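Hydrophilic protein, virA protein (Chromobacterium violaceum, PDB 3BO6) probably acts as a phosphothreonine lyase effector, removing phosphate from phosphothreonine by elimination rather than hydrolysis, as its SpvC relatives do on host MAP kinases. Local coordinates at residues Gln4-Asn9 against Asn193-Gly198; Gln74-Phe79 against Asp141-Gln146; Ile86-Glu91 against Trp186-Tyr191; Asp112-Thr117 against Phe134-Lys139. All coordinates share one frame; numbering follows the deposited sequence.

Interaction 1 of 4, residues Gln4-Asn9 against Asn193-Gly198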
loop_
_atom_site.group_PDB
_atom_site.type_symbol
_atom_site.label_atom_id
_atom_site.label_comp_id
_atom_site.label_asym_id
_atom_site.label_seq_id
_atom_site.Cartn_x
_atom_site.Cartn_y
_atom_site.Cartn_z
ATOM N N GLN A 4 14.588 15.316 -1.605
ATOM C CA GLN A 4 14.960 14.860 -0.263
ATOM C C GLN A 4 15.563 13.450 -0.251
ATOM O O GLN A 4 14.907 12.471 -0.622
ATOM C CB GLN A 4 13.749 14.904 0.668
ATOM C CG GLN A 4 14.017 14.376 2.074
ATOM C CD GLN A 4 14.770 15.368 2.940
ATOM O OE1 GLN A 4 14.850 16.553 2.620
ATOM N NE2 GLN A 4 15.319 14.887 4.051
ATOM N N MET A 5 16.811 13.368 0.198
ATOM C CA MET A 5 17.557 12.121 0.288
ATOM C C MET A 5 17.068 11.324 1.493
ATOM O O MET A 5 16.573 11.895 2.468
ATOM C CB MET A 5 19.040 12.467 0.468
ATOM C CG MET A 5 20.035 11.546 -0.193
ATOM S SD MET A 5 21.578 12.440 -0.516
ATOM C CE MET A 5 22.686 11.096 -0.922
ATOM N N SER A 6 17.189 10.002 1.422
ATOM C CA SER A 6 16.945 9.141 2.579
ATOM C C SER A 6 17.998 8.033 2.661
ATOM O O SER A 6 18.463 7.524 1.636
ATOM C CB SER A 6 15.536 8.547 2.525
ATOM O OG SER A 6 15.424 7.592 1.483
ATOM N N ALA A 7 18.386 7.662 3.880
ATOM C CA ALA A 7 19.343 6.574 4.058
ATOM C C ALA A 7 18.794 5.270 3.481
ATOM O O ALA A 7 19.528 4.474 2.912
ATOM C CB ALA A 7 19.709 6.401 5.531
ATOM N N THR A 8 17.491 5.058 3.638
ATOM C CA THR A 8 16.829 3.884 3.084
ATOM C C THR A 8 17.048 3.792 1.573
ATOM O O THR A 8 17.405 2.734 1.039
ATOM C CB THR A 8 15.339 3.918 3.386
ATOM O OG1 THR A 8 15.142 3.970 4.806
ATOM C CG2 THR A 8 14.653 2.681 2.809
ATOM N N ASN A 9 16.833 4.908 0.888
ATOM C CA ASN A 9 16.991 4.950 -0.558
ATOM C C ASN A 9 18.468 4.808 -0.984
ATOM O O ASN A 9 18.775 4.125 -1.958
ATOM C CB ASN A 9 16.363 6.229 -1.111
ATOM C CG ASN A 9 16.252 6.212 -2.619
ATOM O OD1 ASN A 9 15.809 5.227 -3.206
ATOM N ND2 ASN A 9 16.634 7.311 -3.255
ATOM N N ASN A 193 6.401 8.012 -3.917
ATOM C CA ASN A 193 7.210 8.232 -2.725
ATOM C C ASN A 193 6.996 9.621 -2.138
ATOM O O ASN A 193 7.188 10.622 -2.820
ATOM C CB ASN A 193 8.697 8.013 -3.021
ATOM C CG ASN A 193 9.543 8.200 -1.780
ATOM O OD1 ASN A 193 9.780 9.338 -1.361
ATOM N ND2 ASN A 193 9.941 7.106 -1.148
ATOM N N GLU A 194 6.619 9.682 -0.864
ATOM C CA GLU A 194 6.257 10.952 -0.213
ATOM C C GLU A 194 7.389 11.957 -0.129
ATOM O O GLU A 194 7.140 13.159 -0.106
ATOM C CB GLU A 194 5.809 10.706 1.229
ATOM C CG GLU A 194 4.511 10.024 1.370
ATOM C CD GLU A 194 3.943 10.162 2.772
ATOM O OE1 GLU A 194 2.957 9.472 3.056
ATOM O OE2 GLU A 194 4.496 10.938 3.581
ATOM N N LEU A 195 8.622 11.483 -0.013
ATOM C CA LEU A 195 9.745 12.382 0.198
ATOM C C LEU A 195 10.118 13.103 -1.093
ATOM O O LEU A 195 10.630 14.224 -1.062
ATOM C CB LEU A 195 10.966 11.598 0.698
ATOM C CG LEU A 195 10.834 10.828 2.015
ATOM C CD1 LEU A 195 12.119 10.091 2.386
ATOM C CD2 LEU A 195 10.414 11.764 3.142
ATOM N N ARG A 196 9.890 12.449 -2.225
ATOM C CA ARG A 196 10.393 12.934 -3.499
ATOM C C ARG A 196 9.332 13.101 -4.589
ATOM O O ARG A 196 9.649 13.132 -5.775
ATOM C CB ARG A 196 11.557 12.048 -3.982
ATOM C CG ARG A 196 12.752 12.076 -3.021
ATOM C CD ARG A 196 13.869 11.142 -3.445
ATOM N NE ARG A 196 13.505 9.749 -3.225
ATOM C CZ ARG A 196 13.664 9.085 -2.085
ATOM N NH1 ARG A 196 14.224 9.672 -1.026
ATOM N NH2 ARG A 196 13.304 7.802 -2.017
ATOM N N SER A 197 8.070 13.211 -4.183
ATOM C CA SER A 197 6.990 13.553 -5.093
ATOM C C SER A 197 5.893 14.201 -4.265
ATOM O O SER A 197 5.927 14.130 -3.038
ATOM C CB SER A 197 6.456 12.312 -5.823
ATOM O OG SER A 197 5.793 11.438 -4.924
ATOM N N GLY A 198 4.922 14.820 -4.915
ATOM C CA GLY A 198 3.792 15.356 -4.172
ATOM C C GLY A 198 2.463 14.707 -4.528
ATOM O O GLY A 198 2.276 14.225 -5.650
HETATM O O HOH W 1 13.147 6.562 0.668
#
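Ser6 OG draws three partners: the backbone N of Asn9 donates to it at 3.1 Å, Arg196 NH1 makes a weak bond to it from across the contact at 3.5 Å, and a water lies 2.6 Å from OG. The same water accepts from Arg196 NH2, joining hydroxyl and guanidinium a second time. With chi1 at 70°, OG lies between the backbone N and the carbonyl carbon of Ser6, where it can accept from Asn9 N. Ser6 is thus the N-cap of helix 7-14, and serine suits the place because its short hydroxyl arm meets an amide that no helical carbonyl serves. The stronger link across the contact runs from Arg196 NH1 to Gln4 O, 2.9 Å long and fairly straight at 162°, lying in both the guanidinium and the carbonyl planes. Arginine can be gripped at its edge in this way while its flat faces stay available for stacking. Over one face the Asn9 amide lies almost flat, the planes 15° apart, with ND2 3.5 Å above the guanidinium plane, over its centre. Over the opposite face, nearer the rim, sits Asn193 OD1, which accepts from Leu195 N at 2.8 Å in an Asx turn where the chain leaves strand 189-193. Arg196 NE forms a salt bridge with Glu212, and Leu195 CD1 packs on Ser6 CB at 3.8 Å.

Interaction 2 of 4, residues Gln74-Phe79 against Asp141-Gln146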
loop_
_atom_site.group_PDB
_atom_site.type_symbol
_atom_site.label_atom_id
_atom_site.label_comp_id
_atom_site.label_asym_id
_atom_site.label_seq_id
_atom_site.Cartn_x
_atom_site.Cartn_y
_atom_site.Cartn_z
ATOM N N GLN A 74 5.475 -5.450 12.424
ATOM C CA GLN A 74 6.452 -6.408 11.932
ATOM C C GLN A 74 7.676 -5.740 11.300
ATOM O O GLN A 74 8.756 -6.324 11.274
ATOM C CB GLN A 74 5.796 -7.350 10.924
ATOM C CG GLN A 74 4.798 -8.292 11.568
ATOM C CD GLN A 74 5.480 -9.352 12.400
ATOM O OE1 GLN A 74 5.149 -9.550 13.565
ATOM N NE2 GLN A 74 6.450 -10.031 11.807
ATOM N N CYS A 75 7.499 -4.531 10.776
ATOM C CA CYS A 75 8.615 -3.792 10.182
ATOM C C CYS A 75 9.161 -2.811 11.203
ATOM O O CYS A 75 8.414 -1.994 11.754
ATOM C CB CYS A 75 8.178 -3.066 8.903
ATOM S SG CYS A 75 7.795 -4.204 7.555
ATOM N N LYS A 76 10.463 -2.903 11.471
ATOM C CA LYS A 76 11.053 -2.140 12.577
ATOM C C LYS A 76 11.728 -0.843 12.132
ATOM O O LYS A 76 12.245 -0.084 12.953
ATOM C CB LYS A 76 12.059 -3.000 13.341
ATOM C CG LYS A 76 11.524 -4.347 13.788
ATOM C CD LYS A 76 10.302 -4.157 14.672
ATOM C CE LYS A 76 9.901 -5.455 15.360
ATOM N NZ LYS A 76 8.685 -5.279 16.204
ATOM N N GLY A 77 11.725 -0.600 10.830
ATOM C CA GLY A 77 12.361 0.589 10.294
ATOM C C GLY A 77 11.449 1.800 10.272
ATOM O O GLY A 77 10.230 1.689 10.448
ATOM N N ASP A 78 12.045 2.973 10.081
ATOM C CA ASP A 78 11.284 4.209 9.963
ATOM C C ASP A 78 10.701 4.345 8.560
ATOM O O ASP A 78 11.371 4.042 7.570
ATOM C CB ASP A 78 12.177 5.419 10.232
ATOM C CG ASP A 78 12.622 5.511 11.678
ATOM O OD1 ASP A 78 11.958 4.906 12.548
ATOM O OD2 ASP A 78 13.620 6.215 11.934
ATOM N N PHE A 79 9.463 4.820 8.474
ATOM C CA PHE A 79 8.841 5.117 7.187
ATOM C C PHE A 79 9.767 5.956 6.324
ATOM O O PHE A 79 10.339 6.952 6.794
ATOM C CB PHE A 79 7.533 5.863 7.425
ATOM C CG PHE A 79 6.758 6.174 6.176
ATOM C CD1 PHE A 79 6.334 5.163 5.317
ATOM C CD2 PHE A 79 6.405 7.483 5.893
ATOM C CE1 PHE A 79 5.580 5.463 4.196
ATOM C CE2 PHE A 79 5.670 7.796 4.766
ATOM C CZ PHE A 79 5.250 6.788 3.911
ATOM N N ASP A 141 11.951 -3.096 6.828
ATOM C CA ASP A 141 11.766 -4.069 7.898
ATOM C C ASP A 141 12.823 -4.046 8.988
ATOM O O ASP A 141 12.526 -4.375 10.140
ATOM C CB ASP A 141 11.643 -5.490 7.331
ATOM C CG ASP A 141 12.825 -5.890 6.471
ATOM O OD1 ASP A 141 13.223 -5.100 5.589
ATOM O OD2 ASP A 141 13.334 -7.020 6.646
ATOM N N GLN A 142 14.051 -3.674 8.638
ATOM C CA GLN A 142 15.155 -3.734 9.601
ATOM C C GLN A 142 15.216 -2.489 10.483
ATOM O O GLN A 142 14.780 -1.409 10.085
ATOM C CB GLN A 142 16.485 -3.964 8.882
ATOM C CG GLN A 142 16.482 -5.215 8.007
ATOM C CD GLN A 142 17.749 -5.364 7.200
ATOM O OE1 GLN A 142 17.806 -4.965 6.037
ATOM N NE2 GLN A 142 18.781 -5.922 7.818
ATOM N N GLU A 143 15.741 -2.655 11.691
ATOM C CA GLU A 143 15.796 -1.560 12.647
ATOM C C GLU A 143 16.623 -0.379 12.132
ATOM O O GLU A 143 16.386 0.765 12.513
ATOM C CB GLU A 143 16.351 -2.069 13.982
ATOM C CG GLU A 143 15.516 -3.187 14.594
ATOM C CD GLU A 143 16.055 -3.651 15.933
ATOM O OE1 GLU A 143 16.885 -2.923 16.519
ATOM O OE2 GLU A 143 15.646 -4.738 16.399
ATOM N N ASN A 144 17.570 -0.670 11.242
ATOM C CA ASN A 144 18.393 0.376 10.609
ATOM C C ASN A 144 17.720 1.057 9.416
ATOM O O ASN A 144 18.349 1.824 8.692
ATOM C CB ASN A 144 19.758 -0.174 10.197
ATOM C CG ASN A 144 19.669 -1.233 9.113
ATOM O OD1 ASN A 144 18.578 -1.559 8.624
ATOM N ND2 ASN A 144 20.817 -1.773 8.729
ATOM N N SER A 145 16.432 0.765 9.228
ATOM C CA SER A 145 15.613 1.373 8.186
ATOM C C SER A 145 16.076 0.979 6.786
ATOM O O SER A 145 15.834 1.690 5.817
ATOM C CB SER A 145 15.510 2.903 8.338
ATOM O OG SER A 145 14.810 3.278 9.517
ATOM N N GLN A 146 16.722 -0.174 6.681
ATOM C CA GLN A 146 17.058 -0.707 5.375
ATOM C C GLN A 146 16.062 -1.803 5.008
ATOM O O GLN A 146 15.627 -2.573 5.873
ATOM C CB GLN A 146 18.477 -1.262 5.362
ATOM C CG GLN A 146 19.504 -0.176 5.654
ATOM C CD GLN A 146 20.913 -0.696 5.640
ATOM O OE1 GLN A 146 21.138 -1.902 5.652
ATOM N NE2 GLN A 146 21.883 0.216 5.619
HETATM O O HOH W 2 13.845 2.203 13.820
#
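Two irregular loops run close together here, with CA atoms only 3.9 Å apart at Cys75 and Asp141 and 4.0 Å apart at Gly77 and Ser145, and Lys76 N donates to Asp141 O at 2.9 Å from above the carbonyl plane. A type I turn from Gln142 to Ser145 presses against Gly77, whose CA is 3.1 Å from Gln142 O; so close an approach is consistent with a residue that has no beta carbon. At the last position of the turn, the Ser145 hydroxyl oxygen OG accepts from Asp78 N at 2.8 Å, nearly straight at 166°. Aliphatic parts fill in alongside, Lys76 CB meeting Glu143 CG at 3.7 Å, while a water donates to both Lys76 O and Glu143 O. Loop 74-79 links strands 65-70 and 82-86, and loop 141-146 links strand 134-137 to helix 149-168; Asp141 bonds Ser148, and Ser145 O accepts from Thr8 in helix 7-14.

Interaction 3 of 4, residues Ile86-Glu91 against Trp186-Tyr191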
loop_
_atom_site.group_PDB
_atom_site.type_symbol
_atom_site.label_atom_id
_atom_site.label_comp_id
_atom_site.label_asym_id
_atom_site.label_seq_id
_atom_site.Cartn_x
_atom_site.Cartn_y
_atom_site.Cartn_z
ATOM N N ILE A 86 -4.618 1.800 -3.997
ATOM C CA ILE A 86 -5.426 0.831 -4.730
ATOM C C ILE A 86 -6.663 1.551 -5.248
ATOM O O ILE A 86 -7.367 2.216 -4.474
ATOM C CB ILE A 86 -5.866 -0.349 -3.846
ATOM C CG1 ILE A 86 -4.667 -0.931 -3.089
ATOM C CG2 ILE A 86 -6.539 -1.435 -4.712
ATOM C CD1 ILE A 86 -5.034 -2.080 -2.137
ATOM N N SER A 87 -6.917 1.456 -6.551
ATOM C CA SER A 87 -8.042 2.158 -7.177
ATOM C C SER A 87 -9.076 1.179 -7.716
ATOM O O SER A 87 -8.771 0.358 -8.596
ATOM C CB SER A 87 -7.553 3.044 -8.331
ATOM O OG SER A 87 -6.629 4.002 -7.870
ATOM N N VAL A 88 -10.283 1.251 -7.170
ATOM C CA VAL A 88 -11.414 0.509 -7.718
ATOM C C VAL A 88 -12.515 1.474 -8.148
ATOM O O VAL A 88 -12.450 2.689 -7.879
ATOM C CB VAL A 88 -11.961 -0.526 -6.709
ATOM C CG1 VAL A 88 -10.879 -1.536 -6.326
ATOM C CG2 VAL A 88 -12.536 0.160 -5.471
ATOM N N GLN A 89 -13.514 0.963 -8.852
ATOM C CA GLN A 89 -14.646 1.805 -9.220
ATOM C C GLN A 89 -15.288 2.389 -7.950
ATOM O O GLN A 89 -15.475 1.680 -6.959
ATOM C CB GLN A 89 -15.647 0.992 -10.039
ATOM C CG GLN A 89 -16.496 1.832 -10.991
ATOM C CD GLN A 89 -17.643 2.491 -10.274
ATOM O OE1 GLN A 89 -18.218 1.910 -9.357
ATOM N NE2 GLN A 89 -17.981 3.715 -10.676
ATOM N N ARG A 90 -15.614 3.681 -7.993
ATOM C CA ARG A 90 -16.100 4.417 -6.823
ATOM C C ARG A 90 -17.211 3.716 -6.040
ATOM O O ARG A 90 -17.198 3.716 -4.821
ATOM C CB ARG A 90 -16.556 5.816 -7.247
ATOM C CG ARG A 90 -17.071 6.707 -6.104
ATOM C CD ARG A 90 -17.369 8.137 -6.582
ATOM N NE ARG A 90 -18.338 8.173 -7.679
ATOM C CZ ARG A 90 -18.481 9.202 -8.508
ATOM N NH1 ARG A 90 -17.726 10.287 -8.360
ATOM N NH2 ARG A 90 -19.386 9.156 -9.478
ATOM N N GLU A 91 -18.164 3.112 -6.741
ATOM C CA GLU A 91 -19.301 2.472 -6.077
ATOM C C GLU A 91 -19.004 1.067 -5.523
ATOM O O GLU A 91 -19.864 0.445 -4.883
ATOM C CB GLU A 91 -20.510 2.435 -7.029
ATOM C CG GLU A 91 -21.229 3.787 -7.195
ATOM C CD GLU A 91 -20.492 4.769 -8.100
ATOM O OE1 GLU A 91 -20.052 4.364 -9.191
ATOM O OE2 GLU A 91 -20.363 5.957 -7.723
ATOM N N TRP A 186 -0.091 -3.756 -13.487
ATOM C CA TRP A 186 -0.911 -3.447 -12.303
ATOM C C TRP A 186 -2.178 -2.738 -12.767
ATOM O O TRP A 186 -2.116 -1.632 -13.304
ATOM C CB TRP A 186 -0.203 -2.562 -11.268
ATOM C CG TRP A 186 1.049 -3.095 -10.676
ATOM C CD1 TRP A 186 1.577 -4.342 -10.825
ATOM C CD2 TRP A 186 1.947 -2.372 -9.830
ATOM N NE1 TRP A 186 2.761 -4.437 -10.122
ATOM C CE2 TRP A 186 3.017 -3.236 -9.513
ATOM C CE3 TRP A 186 1.958 -1.068 -9.325
ATOM C CZ2 TRP A 186 4.082 -2.843 -8.697
ATOM C CZ3 TRP A 186 3.017 -0.678 -8.521
ATOM C CH2 TRP A 186 4.065 -1.556 -8.220
ATOM N N LYS A 187 -3.321 -3.383 -12.569
ATOM C CA LYS A 187 -4.596 -2.826 -13.001
ATOM C C LYS A 187 -5.254 -1.980 -11.917
ATOM O O LYS A 187 -6.141 -1.196 -12.218
ATOM C CB LYS A 187 -5.573 -3.949 -13.398
ATOM C CG LYS A 187 -5.051 -4.885 -14.488
ATOM C CD LYS A 187 -4.515 -4.118 -15.693
ATOM C CE LYS A 187 -4.145 -5.066 -16.839
ATOM N NZ LYS A 187 -3.628 -4.313 -18.009
ATOM N N TYR A 188 -4.840 -2.173 -10.664
ATOM C CA TYR A 188 -5.481 -1.485 -9.527
ATOM C C TYR A 188 -4.492 -0.696 -8.670
ATOM O O TYR A 188 -4.831 0.347 -8.110
ATOM C CB TYR A 188 -6.186 -2.496 -8.613
ATOM C CG TYR A 188 -7.160 -3.412 -9.300
ATOM C CD1 TYR A 188 -8.523 -3.091 -9.356
ATOM C CD2 TYR A 188 -6.743 -4.624 -9.840
ATOM C CE1 TYR A 188 -9.438 -3.944 -9.977
ATOM C CE2 TYR A 188 -7.652 -5.482 -10.464
ATOM C CZ TYR A 188 -8.986 -5.127 -10.523
ATOM O OH TYR A 188 -9.885 -5.986 -11.123
ATOM N N VAL A 189 -3.278 -1.208 -8.538
ATOM C CA VAL A 189 -2.279 -0.632 -7.653
ATOM C C VAL A 189 -1.432 0.426 -8.358
ATOM O O VAL A 189 -1.110 0.305 -9.554
ATOM C CB VAL A 189 -1.372 -1.740 -7.078
ATOM C CG1 VAL A 189 -0.241 -1.146 -6.250
ATOM C CG2 VAL A 189 -2.201 -2.728 -6.241
ATOM N N SER A 190 -1.087 1.472 -7.611
ATOM C CA SER A 190 -0.122 2.470 -8.084
ATOM C C SER A 190 0.762 2.931 -6.942
ATOM O O SER A 190 0.488 2.620 -5.773
ATOM C CB SER A 190 -0.811 3.646 -8.790
ATOM O OG SER A 190 -1.710 4.307 -7.911
ATOM N N TYR A 191 1.824 3.655 -7.270
ATOM C CA TYR A 191 2.872 3.996 -6.307
ATOM C C TYR A 191 3.294 5.458 -6.341
ATOM O O TYR A 191 3.320 6.084 -7.401
ATOM C CB TYR A 191 4.108 3.169 -6.660
ATOM C CG TYR A 191 5.393 3.614 -5.966
ATOM C CD1 TYR A 191 5.673 3.211 -4.661
ATOM C CD2 TYR A 191 6.310 4.444 -6.618
ATOM C CE1 TYR A 191 6.859 3.597 -4.034
ATOM C CE2 TYR A 191 7.484 4.845 -5.985
ATOM C CZ TYR A 191 7.749 4.413 -4.710
ATOM O OH TYR A 191 8.931 4.805 -4.090
HETATM O O HOH W 3 -4.206 3.099 -7.548
#
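At the edge of the antiparallel sheet, strand 82-86 ends beside the start of the outermost strand 189-193, and Ile86 faces Val189 as a non-hydrogen-bonded pair with CA atoms 4.5 Å apart. One residue before Val189, Tyr188 O collects several hydrogens: Ser87 N donates at 2.8 Å with an N-H...O angle of 160°, the CA-H of Ile86 approaches with CA at 3.5 Å, and a water donates at 2.9 Å. That water also donates to Ser190 OG and lies 2.6 Å from Ser87 OG, so two small hydroxyls hold it within a buried seam; Ser87 OG bonds Ala132 N as well. Tyr188 CG is anti to its own carbonyl carbon (chi1 -53°), and Ser87 O lies at the edge of the ring, 3.5 Å from Tyr188 CD1. Branched aliphatic side chains pack on Tyr188: Ile86 CG2 on Tyr188 CB and, obliquely, Val88 CG1 at Tyr188 CD1, each at 4.1 Å. Ile86 and Tyr188 rest on Leu166 of helix 149-168, whose Glu163 accepts from the backbone amides of residues 187 to 189, while on helix 93-104 Ile86 packs on Leu100 and Val88 on Val93 and Ala96.

Interaction 4 of 4, residues Asp112-Thr117 against Phe134-Lys139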
loop_
_atom_site.group_PDB
_atom_site.type_symbol
_atom_site.label_atom_id
_atom_site.label_comp_id
_atom_site.label_asym_id
_atom_site.label_seq_id
_atom_site.Cartn_x
_atom_site.Cartn_y
_atom_site.Cartn_z
ATOM N N ASP A 112 2.204 -2.934 7.743
ATOM C CA ASP A 112 1.826 -2.654 9.133
ATOM C C ASP A 112 0.691 -1.644 9.282
ATOM O O ASP A 112 0.021 -1.627 10.308
ATOM C CB ASP A 112 3.019 -2.104 9.910
ATOM C CG ASP A 112 4.038 -3.162 10.283
ATOM O OD1 ASP A 112 3.699 -4.361 10.404
ATOM O OD2 ASP A 112 5.201 -2.764 10.516
ATOM N N LYS A 113 0.493 -0.796 8.278
ATOM C CA LYS A 113 -0.405 0.349 8.397
ATOM C C LYS A 113 -1.043 0.672 7.063
ATOM O O LYS A 113 -0.341 0.754 6.055
ATOM C CB LYS A 113 0.383 1.566 8.906
ATOM C CG LYS A 113 -0.485 2.755 9.298
ATOM C CD LYS A 113 0.352 3.923 9.816
ATOM C CE LYS A 113 0.758 4.850 8.681
ATOM N NZ LYS A 113 0.903 6.267 9.140
ATOM N N TRP A 114 -2.360 0.884 7.063
ATOM C CA TRP A 114 -3.098 1.240 5.849
ATOM C C TRP A 114 -4.376 1.987 6.229
ATOM O O TRP A 114 -4.737 2.025 7.403
ATOM C CB TRP A 114 -3.387 -0.021 4.990
ATOM C CG TRP A 114 -4.066 -1.170 5.703
ATOM C CD1 TRP A 114 -3.458 -2.237 6.292
ATOM C CD2 TRP A 114 -5.482 -1.362 5.876
ATOM N NE1 TRP A 114 -4.418 -3.086 6.840
ATOM C CE2 TRP A 114 -5.659 -2.564 6.590
ATOM C CE3 TRP A 114 -6.608 -0.629 5.499
ATOM C CZ2 TRP A 114 -6.920 -3.047 6.944
ATOM C CZ3 TRP A 114 -7.862 -1.111 5.847
ATOM C CH2 TRP A 114 -8.008 -2.301 6.568
ATOM N N LYS A 115 -5.020 2.624 5.254
ATOM C CA LYS A 115 -6.334 3.316 5.448
ATOM C C LYS A 115 -7.118 3.135 4.168
ATOM O O LYS A 115 -6.560 2.646 3.233
ATOM C CB LYS A 115 -6.143 4.776 5.838
ATOM C CG LYS A 115 -5.575 5.666 4.766
ATOM C CD LYS A 115 -5.249 7.013 5.407
ATOM C CE LYS A 115 -4.915 8.056 4.382
ATOM N NZ LYS A 115 -4.536 9.321 5.107
ATOM N N VAL A 116 -8.440 3.249 4.362
ATOM C CA VAL A 116 -9.440 3.202 3.314
ATOM C C VAL A 116 -10.356 4.416 3.446
ATOM O O VAL A 116 -10.690 4.835 4.553
ATOM C CB VAL A 116 -10.250 1.866 3.345
ATOM C CG1 VAL A 116 -11.062 1.734 4.629
ATOM C CG2 VAL A 116 -11.132 1.742 2.129
ATOM N N THR A 117 -10.768 4.984 2.324
ATOM C CA THR A 117 -11.548 6.194 2.400
ATOM C C THR A 117 -12.932 5.810 2.905
ATOM O O THR A 117 -13.471 4.743 2.558
ATOM C CB THR A 117 -11.736 6.664 0.945
ATOM O OG1 THR A 117 -10.450 6.923 0.371
ATOM C CG2 THR A 117 -12.617 7.932 0.849
ATOM N N PHE A 134 -7.745 2.969 -1.193
ATOM C CA PHE A 134 -6.906 2.338 -0.177
ATOM C C PHE A 134 -5.511 2.918 -0.274
ATOM O O PHE A 134 -4.993 3.098 -1.380
ATOM C CB PHE A 134 -6.794 0.815 -0.384
ATOM C CG PHE A 134 -8.114 0.079 -0.335
ATOM C CD1 PHE A 134 -8.447 -0.710 0.756
ATOM C CD2 PHE A 134 -8.995 0.158 -1.399
ATOM C CE1 PHE A 134 -9.672 -1.393 0.790
ATOM C CE2 PHE A 134 -10.211 -0.508 -1.363
ATOM C CZ PHE A 134 -10.535 -1.284 -0.279
ATOM N N THR A 135 -4.906 3.214 0.868
ATOM C CA THR A 135 -3.517 3.657 0.930
ATOM C C THR A 135 -2.744 2.697 1.825
ATOM O O THR A 135 -3.151 2.445 2.950
ATOM C CB THR A 135 -3.448 5.078 1.495
ATOM O OG1 THR A 135 -4.196 5.964 0.646
ATOM C CG2 THR A 135 -1.995 5.546 1.576
ATOM N N LEU A 136 -1.653 2.141 1.305
ATOM C CA LEU A 136 -0.811 1.193 2.032
ATOM C C LEU A 136 0.542 1.830 2.291
ATOM O O LEU A 136 1.203 2.278 1.345
ATOM C CB LEU A 136 -0.577 -0.077 1.198
ATOM C CG LEU A 136 -1.762 -0.740 0.500
ATOM C CD1 LEU A 136 -1.289 -1.924 -0.334
ATOM C CD2 LEU A 136 -2.774 -1.201 1.524
ATOM N N TYR A 137 0.971 1.854 3.548
ATOM C CA TYR A 137 2.252 2.443 3.923
ATOM C C TYR A 137 3.313 1.371 4.072
ATOM O O TYR A 137 3.178 0.466 4.901
ATOM C CB TYR A 137 2.104 3.230 5.227
ATOM C CG TYR A 137 1.089 4.340 5.121
ATOM C CD1 TYR A 137 1.445 5.597 4.670
ATOM C CD2 TYR A 137 -0.233 4.114 5.435
ATOM C CE1 TYR A 137 0.491 6.623 4.584
ATOM C CE2 TYR A 137 -1.176 5.105 5.346
ATOM C CZ TYR A 137 -0.826 6.348 4.915
ATOM O OH TYR A 137 -1.831 7.290 4.856
ATOM N N VAL A 138 4.363 1.456 3.255
ATOM C CA VAL A 138 5.440 0.483 3.280
ATOM C C VAL A 138 6.522 1.029 4.202
ATOM O O VAL A 138 6.807 2.231 4.186
ATOM C CB VAL A 138 6.025 0.274 1.876
ATOM C CG1 VAL A 138 7.040 -0.868 1.915
ATOM C CG2 VAL A 138 4.914 -0.027 0.880
ATOM N N LYS A 139 7.099 0.159 5.022
ATOM C CA LYS A 139 8.226 0.543 5.883
ATOM C C LYS A 139 9.350 -0.460 5.687
ATOM O O LYS A 139 9.089 -1.645 5.545
ATOM C CB LYS A 139 7.805 0.500 7.352
ATOM C CG LYS A 139 6.676 1.449 7.733
ATOM C CD LYS A 139 5.930 0.921 8.957
ATOM C CE LYS A 139 6.852 0.666 10.148
ATOM N NZ LYS A 139 6.133 -0.017 11.280
HETATM O O HOH W 4 4.237 -1.284 6.711
#
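This is a pairing of two neighbouring strands, 113-117 and 134-137, in the middle of the antiparallel sheet of the alpha/beta lyase fold. Their directions differ by 169°. Lys115 and Thr135 form a hydrogen-bonded pair, with N-to-O bonds both ways: Lys115 N to Thr135 O at 3.0 Å and Thr135 N to Lys115 O at 2.9 Å; Tyr137 N donates to Lys113 O further along. The sheet's two sides differ sharply. Trp114, Phe134 and Leu136 face helix 93-104, as large apolar groups should in a buried core. Val116 shares their side of the sheet; in the conformer given, its CG2 sits over the Phe134 ring, 3.8 Å from its centroid, and Trp114 NE1 donates to Leu104 O. The other side carries Lys113, Lys115, Thr135 and Tyr137, with a sulfate about 4 Å from the Thr135 side chain, probably from the crystallisation liquor, though such ions can mark pockets. There Lys113 arches over the Tyr137 ring: its chi3 of 90° bends the chain, CE lies 3.5 Å from Tyr137 CD2, and NZ stands 4.3 Å from the Tyr137 ring centroid in a cation-pi contact. Lys115 instead comes to the ring's edge, CE 3.2 Å from Tyr137 OH. Past the strand ends, Asp112 is shared between Arg70 and Lys139: the Asp112 and Lys139 side chains cross at about a right angle, Lys139 NZ meeting Asp112 OD2 at 3.0 Å on its anti side.

Interactions 3 and 4 belong to one sheet: Ile86 N donates to Phe134 O at 2.9 Å, so strand 82-86 joins the edge pair to the central one, their centres about 13 Å apart. Interaction 2 sits at the sheet's end, tied to interaction 4 through Asp112, with OD1 near Gln74 N and OD2 near Cys75 N, each 2.9 Å away. Interaction 1 reaches interaction 2 through Thr8 OG1 and Ser145 O, 2.6 Å apart, and through Glu194 against Phe79. Glu194 also brings interaction 1 to interaction 4, its OE1 packing 4.1 Å from Tyr137 CE1. Interactions 2 and 3 lie on opposite sides of the chain's centre, centres about 27 Å apart.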